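Local coordinates for response regulator receiver protein (Sinorhizobium medicae, PDB 2RDM), which probably acts in two-component signalling as a CheY-like receiver that accepts a phosphoryl group, at residues A15-L18 / L19-E22; V55-I58 / R59-Q62; G66-V69 / A70-R74. The protein carries 1 engineered substitution. All coordinates share one frame; numbering follows the deposited sequence. Where two conformers were deposited one is given.

Contact 1 of 3, residues A15-L18 / L19-E22; sequences AILL and LDFE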
ATOM      1  N   ALA A  15      30.524   0.421 -19.343  1.00 70.71           N
ATOM      2  CA  ALA A  15      30.081   0.953 -20.634  1.00 70.99           C
ATOM      3  C   ALA A  15      28.901   0.205 -21.248  1.00 71.61           C
ATOM      4  O   ALA A  15      27.951   0.841 -21.720  1.00 70.95           O
ATOM      5  CB  ALA A  15      31.254   1.009 -21.617  1.00 70.36           C
ATOM      6  N   ILE A  16      28.965  -1.131 -21.237  1.00 70.54           N
ATOM      7  CA  ILE A  16      27.894  -1.971 -21.795  1.00 69.39           C
ATOM      8  C   ILE A  16      26.535  -1.718 -21.119  1.00 66.76           C
ATOM      9  O   ILE A  16      25.525  -1.554 -21.801  1.00 64.69           O
ATOM     10  CB  ILE A  16      28.251  -3.499 -21.818  1.00 70.97           C
ATOM     11  CG1 ILE A  16      28.692  -4.013 -20.437  1.00 73.42           C
ATOM     12  CG2 ILE A  16      29.327  -3.781 -22.871  1.00 70.95           C
ATOM     13  CD1 ILE A  16      28.300  -5.468 -20.155  1.00 74.12           C
ATOM     14  N   LEU A  17      26.537  -1.638 -19.788  1.00 62.94           N
ATOM     15  CA  LEU A  17      25.309  -1.496 -19.011  1.00 58.51           C
ATOM     16  C   LEU A  17      24.751  -0.076 -19.014  1.00 55.81           C
ATOM     17  O   LEU A  17      23.539   0.107 -19.153  1.00 49.08           O
ATOM     18  CB  LEU A  17      25.505  -1.999 -17.579  1.00 57.85           C
ATOM     19  CG  LEU A  17      25.734  -3.505 -17.407  1.00 64.97           C
ATOM     20  CD1 LEU A  17      25.681  -3.847 -15.937  1.00 64.02           C
ATOM     21  CD2 LEU A  17      24.719  -4.355 -18.185  1.00 61.48           C
ATOM     22  N   LEU A  18      25.628   0.920 -18.870  1.00 55.51           N
ATOM     23  CA  LEU A  18      25.206   2.319 -18.914  1.00 55.14           C
ATOM     24  C   LEU A  18      24.440   2.608 -20.206  1.00 53.20           C
ATOM     25  O   LEU A  18      23.367   3.188 -20.153  1.00 51.03           O
ATOM     26  CB  LEU A  18      26.388   3.282 -18.753  1.00 56.40           C
ATOM     27  CG  LEU A  18      26.007   4.770 -18.675  1.00 59.31           C
ATOM     28  CD1 LEU A  18      25.804   5.238 -17.234  1.00 57.91           C
ATOM     29  CD2 LEU A  18      27.009   5.655 -19.407  1.00 63.17           C
ATOM     30  N   LEU A  19      24.987   2.174 -21.344  1.00 55.98           N
ATOM     31  CA  LEU A  19      24.341   2.349 -22.656  1.00 58.37           C
ATOM     32  C   LEU A  19      23.062   1.502 -22.815  1.00 55.63           C
ATOM     33  O   LEU A  19      22.119   1.910 -23.495  1.00 54.75           O
ATOM     34  CB  LEU A  19      25.335   2.060 -23.798  1.00 60.12           C
ATOM     35  CG  LEU A  19      26.240   3.163 -24.391  1.00 65.27           C
ATOM     36  CD1 LEU A  19      25.434   4.335 -24.959  1.00 67.91           C
ATOM     37  CD2 LEU A  19      27.312   3.674 -23.417  1.00 67.30           C
ATOM     38  N   ASP A  20      23.053   0.332 -22.174  1.00 54.54           N
ATOM     39  CA  ASP A  20      21.903  -0.569 -22.127  1.00 50.64           C
ATOM     40  C   ASP A  20      20.768   0.052 -21.321  1.00 47.77           C
ATOM     41  O   ASP A  20      19.636   0.135 -21.802  1.00 46.18           O
ATOM     42  CB  ASP A  20      22.318  -1.901 -21.496  1.00 52.83           C
ATOM     43  CG  ASP A  20      21.263  -2.974 -21.619  1.00 61.35           C
ATOM     44  OD1 ASP A  20      20.433  -2.907 -22.552  1.00 74.95           O
ATOM     45  OD2 ASP A  20      21.277  -3.903 -20.784  1.00 64.58           O
ATOM     46  N   PHE A  21      21.081   0.492 -20.100  1.00 44.64           N
ATOM     47  CA  PHE A  21      20.103   1.159 -19.250  1.00 41.49           C
ATOM     48  C   PHE A  21      19.667   2.479 -19.875  1.00 36.24           C
ATOM     49  O   PHE A  21      18.479   2.802 -19.861  1.00 41.87           O
ATOM     50  CB  PHE A  21      20.634   1.376 -17.820  1.00 39.27           C
ATOM     51  CG  PHE A  21      20.990   0.102 -17.093  1.00 39.36           C
ATOM     52  CD1 PHE A  21      20.172  -1.027 -17.181  1.00 42.96           C
ATOM     53  CD2 PHE A  21      22.134   0.034 -16.302  1.00 43.47           C
ATOM     54  CE1 PHE A  21      20.501  -2.204 -16.508  1.00 44.20           C
ATOM     55  CE2 PHE A  21      22.472  -1.144 -15.629  1.00 42.34           C
ATOM     56  CZ  PHE A  21      21.652  -2.261 -15.732  1.00 41.22           C
ATOM     57  N   GLU A  22      20.624   3.215 -20.450  1.00 36.79           N
ATOM     58  CA  GLU A  22      20.348   4.512 -21.071  1.00 40.68           C
ATOM     59  C   GLU A  22      19.351   4.395 -22.215  1.00 39.64           C
ATOM     60  O   GLU A  22      18.383   5.156 -22.261  1.00 43.63           O
ATOM     61  CB  GLU A  22      21.640   5.185 -21.562  1.00 40.75           C
ATOM     62  CG  GLU A  22      21.445   6.549 -22.212  1.00 43.39           C
ATOM     63  CD  GLU A  22      22.736   7.351 -22.326  1.00 49.83           C
ATOM     64  OE1 GLU A  22      23.841   6.775 -22.181  1.00 56.24           O
ATOM     65  OE2 GLU A  22      22.637   8.572 -22.559  1.00 52.57           O
TER
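Phe21 N to Leu17 O, at 2.7 Å and an N-H...O angle of 178°, is the shortest and straightest of four successive i to i+4 hydrogen bonds that make 15-22 the first two turns of helix 15-27. Leu19 N reaches Ala15 O, Asp20 N reaches Ile16 O and Glu22 N closes on Leu18 O at 2.8 Å. The same two residues form the main side-chain pair: Leu17 CB meets the ring of Phe21 at CE2, 3.7 Å away. Phe21 has CG anti to its carbonyl carbon (chi1 -60°), which turns the ring back toward the preceding turn, where CD2 comes within 3.2 Å of Leu17 O. That carbonyl approaches the ring obliquely. On another side of the helix, Leu19 CD2 lies 3.4 Å from Ala15 O, the acceptor of the Leu19 N bond. Leu18 and Glu22 face the sheet, both touching Leu10 of strand 7-11 and Ala34 of strand 31-35, while Phe21 covers Leu10 and Asp12. Helix 15-27 links strands 7-11 and 31-35 in a beta-alpha-beta unit. Its chemistry is divided accordingly: backbone bonds supply the polar cohesion, and contacts of Leu18, Glu22 and buried Phe21 fasten the helix to the sheet.

Contact 2 of 3, residues V55-I58 / R59-Q62; sequences VTDI and RFCQ. With GOL (glycerol), chain D.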
ATOM      1  N   VAL A  55      18.550   6.747 -10.990  1.00 24.82           N
ATOM      2  CA  VAL A  55      18.829   5.312 -11.110  1.00 27.99           C
ATOM      3  C   VAL A  55      20.332   5.115 -10.919  1.00 28.27           C
ATOM      4  O   VAL A  55      21.118   5.530 -11.782  1.00 28.49           O
ATOM      5  CB  VAL A  55      18.397   4.763 -12.489  1.00 28.94           C
ATOM      6  CG1 VAL A  55      18.687   3.299 -12.581  1.00 25.87           C
ATOM      7  CG2 VAL A  55      16.904   4.956 -12.725  1.00 22.75           C
ATOM      8  N   THR A  56      20.725   4.464  -9.820  1.00 30.06           N
ATOM      9  CA  THR A  56      22.141   4.420  -9.427  1.00 28.89           C
ATOM     10  C   THR A  56      22.622   3.029  -9.023  1.00 25.75           C
ATOM     11  O   THR A  56      21.915   2.313  -8.329  1.00 28.40           O
ATOM     12  CB  THR A  56      22.476   5.461  -8.286  1.00 28.92           C
ATOM     13  OG1 THR A  56      23.885   5.443  -7.981  1.00 33.50           O
ATOM     14  CG2 THR A  56      21.682   5.193  -6.991  1.00 27.22           C
ATOM     15  N   ASP A  57      23.841   2.679  -9.445  1.00 28.00           N
ATOM     16  CA  ASP A  57      24.578   1.525  -8.878  1.00 32.30           C
ATOM     17  C   ASP A  57      24.823   1.670  -7.386  1.00 32.94           C
ATOM     18  O   ASP A  57      24.896   2.778  -6.884  1.00 30.73           O
ATOM     19  CB  ASP A  57      25.980   1.422  -9.481  1.00 35.35           C
ATOM     20  CG  ASP A  57      25.985   1.022 -10.921  1.00 45.88           C
ATOM     21  OD1 ASP A  57      24.899   0.833 -11.508  1.00 46.43           O
ATOM     22  OD2 ASP A  57      27.108   0.903 -11.463  1.00 46.26           O
ATOM     23  N   ILE A  58      25.055   0.552  -6.699  1.00 31.34           N
ATOM     24  CA  ILE A  58      25.462   0.600  -5.297  1.00 34.71           C
ATOM     25  C   ILE A  58      26.964   0.864  -5.191  1.00 41.27           C
ATOM     26  O   ILE A  58      27.394   1.732  -4.431  1.00 43.17           O
ATOM     27  CB  ILE A  58      25.079  -0.712  -4.536  1.00 38.31           C
ATOM     28  CG1 ILE A  58      23.559  -0.849  -4.442  1.00 40.05           C
ATOM     29  CG2 ILE A  58      25.706  -0.759  -3.139  1.00 44.52           C
ATOM     30  CD1 ILE A  58      22.867   0.460  -4.195  1.00 43.22           C
ATOM     31  N   ARG A  59      27.754   0.117  -5.958  1.00 40.47           N
ATOM     32  CA  ARG A  59      29.207   0.216  -5.887  1.00 47.32           C
ATOM     33  C   ARG A  59      29.771   0.902  -7.124  1.00 42.97           C
ATOM     34  O   ARG A  59      29.399   0.578  -8.250  1.00 45.54           O
ATOM     35  CB  ARG A  59      29.842  -1.174  -5.741  1.00 49.13           C
ATOM     36  CG  ARG A  59      29.295  -2.022  -4.607  1.00 59.43           C
ATOM     37  CD  ARG A  59      29.824  -3.448  -4.701  1.00 62.04           C
ATOM     38  NE  ARG A  59      29.096  -4.379  -3.837  1.00 77.65           N
ATOM     39  CZ  ARG A  59      29.551  -4.857  -2.679  1.00 85.38           C
ATOM     40  NH1 ARG A  59      30.748  -4.504  -2.221  1.00 88.08           N
ATOM     41  NH2 ARG A  59      28.806  -5.699  -1.974  1.00 88.07           N
ATOM     42  N   PHE A  60      30.670   1.855  -6.907  1.00 39.74           N
ATOM     43  CA  PHE A  60      31.448   2.436  -7.985  1.00 37.94           C
ATOM     44  C   PHE A  60      32.910   2.062  -7.764  1.00 43.93           C
ATOM     45  O   PHE A  60      33.212   1.350  -6.805  1.00 44.49           O
ATOM     46  CB  PHE A  60      31.234   3.941  -8.028  1.00 35.03           C
ATOM     47  CG  PHE A  60      29.805   4.329  -8.346  1.00 36.23           C
ATOM     48  CD1 PHE A  60      29.330   4.252  -9.655  1.00 35.29           C
ATOM     49  CD2 PHE A  60      28.935   4.731  -7.335  1.00 36.94           C
ATOM     50  CE1 PHE A  60      28.010   4.597  -9.959  1.00 40.18           C
ATOM     51  CE2 PHE A  60      27.609   5.077  -7.631  1.00 32.04           C
ATOM     52  CZ  PHE A  60      27.153   5.007  -8.937  1.00 32.13           C
ATOM     53  N   CYS A  61      33.803   2.508  -8.649  1.00 47.84           N
ATOM     54  CA  CYS A  61      35.238   2.200  -8.516  1.00 53.36           C
ATOM     55  C   CYS A  61      35.780   2.742  -7.196  1.00 53.10           C
ATOM     56  O   CYS A  61      36.539   2.060  -6.502  1.00 53.57           O
ATOM     57  CB  CYS A  61      36.043   2.768  -9.688  1.00 55.00           C
ATOM     58  SG  CYS A  61      35.603   2.088 -11.303  1.00 68.26           S
ATOM     59  N   GLN A  62      35.352   3.961  -6.864  1.00 51.22           N
ATOM     60  CA  GLN A  62      35.747   4.636  -5.633  0.50 52.43           C
ATOM     61  C   GLN A  62      34.517   5.218  -4.927  1.00 53.63           C
ATOM     62  O   GLN A  62      33.490   5.462  -5.575  1.00 47.49           O
ATOM     63  CB  GLN A  62      36.757   5.752  -5.943  0.50 54.13           C
ATOM     64  CG  GLN A  62      38.159   5.268  -6.340  0.50 54.42           C
ATOM     65  CD  GLN A  62      38.853   4.479  -5.242  0.50 52.15           C
ATOM     66  OE1 GLN A  62      38.850   4.875  -4.078  0.50 54.22           O
ATOM     67  NE2 GLN A  62      39.457   3.355  -5.614  0.50 48.07           N
TER
HETATM   68  C1  GOL D 131      28.081  -3.643  -8.081  1.00 73.77           C
HETATM   69  O1  GOL D 131      27.442  -4.902  -8.101  1.00 75.48           O
HETATM   70  C2  GOL D 131      27.184  -2.547  -8.657  1.00 70.00           C
HETATM   71  O2  GOL D 131      26.408  -1.958  -7.637  1.00 59.13           O
HETATM   72  C3  GOL D 131      26.285  -3.096  -9.761  1.00 70.93           C
HETATM   73  O3  GOL D 131      25.400  -2.098 -10.216  1.00 68.47           O
HETATM   74  O   HOH W   1      29.107  -0.471 -10.631  1.00 51.77           O
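Thr56 and Phe60 meet at about a right angle, the hydroxyl OG1 lying in the ring plane at its edge, 3.4 Å from CZ. In this CheY-like receiver fold Thr56 lies near the end of strand 53-57, just before Asp57, the predicted phosphorylation site, which is unmodified here; Phe60 lies in the loop that follows. Phe60 folds back against Asp57: CG stands anti to the carbonyl carbon (chi1 -64°), and Asp57 CB sits over the ring in an off-centre CH-pi contact, 4.2 Å from the centroid and 29° off its normal. The same Thr56 OG1 donates to Asp57 O at 3.1 Å, joining strand end and ring edge. An alanine in place of Phe60 is likely to leave Asp57 CB without its aromatic support and the Thr56 hydroxyl without its edge neighbour. Glycerol, probably from the crystallisation liquor, lies beside the carboxylate, O3 3.2 Å from Asp57 OD1; its O2 accepts from Arg59 N and, weakly, from Ile58 N. Asp57 OD2 also accepts from Asp13 N, and Asp12 OD2 lies close to OD1, the acidic cluster usual at receiver sites. One water donates to both Asp57 OD2 and Arg59 O, at 2.6 Å from each.

Contact 3 of 3, residues G66-V69 / A70-R74; sequences GWQV and ARVAR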
ATOM      1  N   GLY A  66      26.530   4.400  -4.011  1.00 30.63           N
ATOM      2  CA  GLY A  66      25.162   4.695  -4.419  1.00 32.12           C
ATOM      3  C   GLY A  66      24.209   5.024  -3.287  1.00 33.69           C
ATOM      4  O   GLY A  66      23.236   5.775  -3.486  1.00 28.76           O
ATOM      5  N   TRP A  67      24.475   4.470  -2.105  1.00 28.47           N
ATOM      6  CA  TRP A  67      23.686   4.803  -0.912  1.00 30.59           C
ATOM      7  C   TRP A  67      23.815   6.293  -0.617  1.00 31.44           C
ATOM      8  O   TRP A  67      22.823   6.978  -0.323  1.00 29.45           O
ATOM      9  CB  TRP A  67      24.126   3.998   0.318  1.00 29.85           C
ATOM     10  CG  TRP A  67      24.222   2.503   0.124  1.00 30.20           C
ATOM     11  CD1 TRP A  67      25.328   1.720   0.327  1.00 32.84           C
ATOM     12  CD2 TRP A  67      23.176   1.620  -0.287  1.00 30.71           C
ATOM     13  NE1 TRP A  67      25.024   0.403   0.069  1.00 28.43           N
ATOM     14  CE2 TRP A  67      23.706   0.319  -0.307  1.00 29.13           C
ATOM     15  CE3 TRP A  67      21.830   1.802  -0.625  1.00 23.35           C
ATOM     16  CZ2 TRP A  67      22.947  -0.791  -0.672  1.00 34.17           C
ATOM     17  CZ3 TRP A  67      21.084   0.709  -1.003  1.00 23.19           C
ATOM     18  CH2 TRP A  67      21.643  -0.584  -1.014  1.00 30.49           C
ATOM     19  N   GLN A  68      25.044   6.791  -0.747  1.00 30.09           N
ATOM     20  CA  GLN A  68      25.314   8.199  -0.502  0.50 30.51           C
ATOM     21  C   GLN A  68      24.738   9.095  -1.596  1.00 29.91           C
ATOM     22  O   GLN A  68      24.236  10.198  -1.305  1.00 33.38           O
ATOM     23  CB  GLN A  68      26.806   8.447  -0.298  0.50 31.56           C
ATOM     24  CG  GLN A  68      27.137   9.826   0.259  0.50 37.18           C
ATOM     25  CD  GLN A  68      26.176  10.315   1.347  0.50 35.62           C
ATOM     26  OE1 GLN A  68      25.926   9.633   2.343  0.50 31.21           O
ATOM     27  NE2 GLN A  68      25.660  11.522   1.167  0.50 32.18           N
ATOM     28  N   VAL A  69      24.750   8.608  -2.842  1.00 27.31           N
ATOM     29  CA  VAL A  69      24.128   9.330  -3.970  1.00 31.43           C
ATOM     30  C   VAL A  69      22.654   9.591  -3.667  1.00 31.58           C
ATOM     31  O   VAL A  69      22.163  10.717  -3.830  1.00 27.72           O
ATOM     32  CB  VAL A  69      24.241   8.561  -5.328  1.00 30.34           C
ATOM     33  CG1 VAL A  69      23.468   9.300  -6.440  1.00 26.41           C
ATOM     34  CG2 VAL A  69      25.693   8.421  -5.742  1.00 28.83           C
ATOM     35  N   ALA A  70      21.965   8.550  -3.200  1.00 27.84           N
ATOM     36  CA  ALA A  70      20.529   8.658  -2.907  1.00 28.76           C
ATOM     37  C   ALA A  70      20.222   9.642  -1.768  1.00 29.38           C
ATOM     38  O   ALA A  70      19.222  10.368  -1.821  1.00 29.89           O
ATOM     39  CB  ALA A  70      19.953   7.275  -2.617  1.00 25.35           C
ATOM     40  N   ARG A  71      21.085   9.675  -0.754  1.00 28.36           N
ATOM     41  CA  ARG A  71      20.931  10.599   0.372  1.00 28.19           C
ATOM     42  C   ARG A  71      21.021  12.031  -0.105  1.00 33.06           C
ATOM     43  O   ARG A  71      20.186  12.855   0.267  1.00 31.06           O
ATOM     44  CB  ARG A  71      21.965  10.334   1.464  1.00 31.57           C
ATOM     45  CG  ARG A  71      21.828   8.960   2.053  1.00 30.75           C
ATOM     46  CD  ARG A  71      22.436   8.816   3.445  1.00 39.71           C
ATOM     47  NE  ARG A  71      22.760   7.408   3.668  1.00 38.21           N
ATOM     48  CZ  ARG A  71      21.862   6.474   3.972  1.00 47.28           C
ATOM     49  NH1 ARG A  71      20.570   6.800   4.125  1.00 36.95           N
ATOM     50  NH2 ARG A  71      22.259   5.216   4.127  1.00 45.94           N
ATOM     51  N   VAL A  72      22.016  12.311  -0.952  1.00 32.75           N
ATOM     52  CA  VAL A  72      22.169  13.654  -1.543  1.00 33.65           C
ATOM     53  C   VAL A  72      20.936  14.032  -2.372  1.00 29.73           C
ATOM     54  O   VAL A  72      20.380  15.132  -2.213  1.00 32.23           O
ATOM     55  CB  VAL A  72      23.456  13.766  -2.380  1.00 31.79           C
ATOM     56  CG1 VAL A  72      23.530  15.113  -3.067  1.00 30.52           C
ATOM     57  CG2 VAL A  72      24.675  13.577  -1.484  1.00 29.77           C
ATOM     58  N   ALA A  73      20.484  13.104  -3.216  1.00 29.29           N
ATOM     59  CA  ALA A  73      19.263  13.327  -4.021  1.00 29.41           C
ATOM     60  C   ALA A  73      18.069  13.684  -3.145  1.00 30.56           C
ATOM     61  O   ALA A  73      17.309  14.616  -3.459  1.00 29.76           O
ATOM     62  CB  ALA A  73      18.953  12.100  -4.911  1.00 26.11           C
ATOM     63  N   ARG A  74      17.929  12.986  -2.020  1.00 29.24           N
ATOM     64  CA  ARG A  74      16.798  13.222  -1.109  1.00 29.37           C
ATOM     65  C   ARG A  74      16.914  14.487  -0.256  1.00 31.21           C
ATOM     66  O   ARG A  74      15.899  15.049   0.161  1.00 33.06           O
ATOM     67  CB  ARG A  74      16.542  11.986  -0.252  1.00 27.86           C
ATOM     68  CG  ARG A  74      15.925  10.826  -1.041  1.00 28.23           C
ATOM     69  CD  ARG A  74      14.439  11.062  -1.277  1.00 29.50           C
ATOM     70  NE  ARG A  74      13.781   9.947  -1.951  1.00 27.59           N
ATOM     71  CZ  ARG A  74      13.278   8.871  -1.340  1.00 25.38           C
ATOM     72  NH1 ARG A  74      13.349   8.728  -0.022  1.00 26.12           N
ATOM     73  NH2 ARG A  74      12.691   7.933  -2.052  1.00 23.91           N
TER
HETATM   74  O   HOH W   2      25.465   7.381   3.275  1.00 77.76           O
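Gln68 and Arg71 are joined, in the conformer of Gln68 given here, through a water that donates to Gln68 OE1 and accepts from Arg71 NE at 2.7 Å, lying in the guanidinium plane at its edge. The two side chains cross at about a right angle, with amide and guanidinium planes 48° apart. Gln68 OE1 and Arg71 NE are 4.1 Å apart and make no direct hydrogen bond, so the water carries the polar link. In the same conformer Gln68 bends at chi2 (40°), which folds the amide back over the following turn and lays NE2 3.5 Å from Val72 CG2. Arg71 instead runs extended from CG to NE, past Trp67 O, which lies over one face of the guanidinium. Arg71 reaches across a subunit interface: NH1 donates to Ser95 O of the second subunit, although the like-charged Arg71 NH2 of that subunit lies close by. Arg74 NE donates to Met80 O within the chain, and NH1 to Pro99 O and to Ala94 O of the second subunit.

Backbone acceptors are filled in order. Gly66 O, Trp67 O, Gln68 O and Val69 O take the amides of Ala70, Arg71, Val72 and Ala73, with Ala73 N 3.0 Å from Val69 O; Ala70 O in turn accepts from Arg74 N. At the helix start, Gln68 N is hydrogen-bonded to Asp65 OD1. The apolar faces turn inward, Val69 and Val72 against helix 38-46 and Ala70 against Ile82 and Tyr84. Helix 66-76 is thus the crossover between strands 53-57 and 82-86, a right-handed beta-alpha-beta step of the CheY-like receiver domain, with its polar side joining a subunit interface.

Contact 2 stands between the other two in space and sequence: its centre lies about 13 Å from that of contact 1 and about 11 Å from that of contact 3, which are about 21 Å apart on opposite sides of the chain's centre. Contacts 2 and 3 touch: Ile58 O and Gly66 N, 2.8 Å apart, probably share a hydrogen bond, and Ile58 CG2 packs on Trp67 NE1 at 3.5 Å, tying the loop to helix 66-76. Contact 1 stays about 5 Å from contact 2 at the nearest atoms, its Leu17 side chain about 6 Å from the glycerol; Asp12, touched by Leu17, Leu18 and Phe21, has its carboxylate close to that of Asp57.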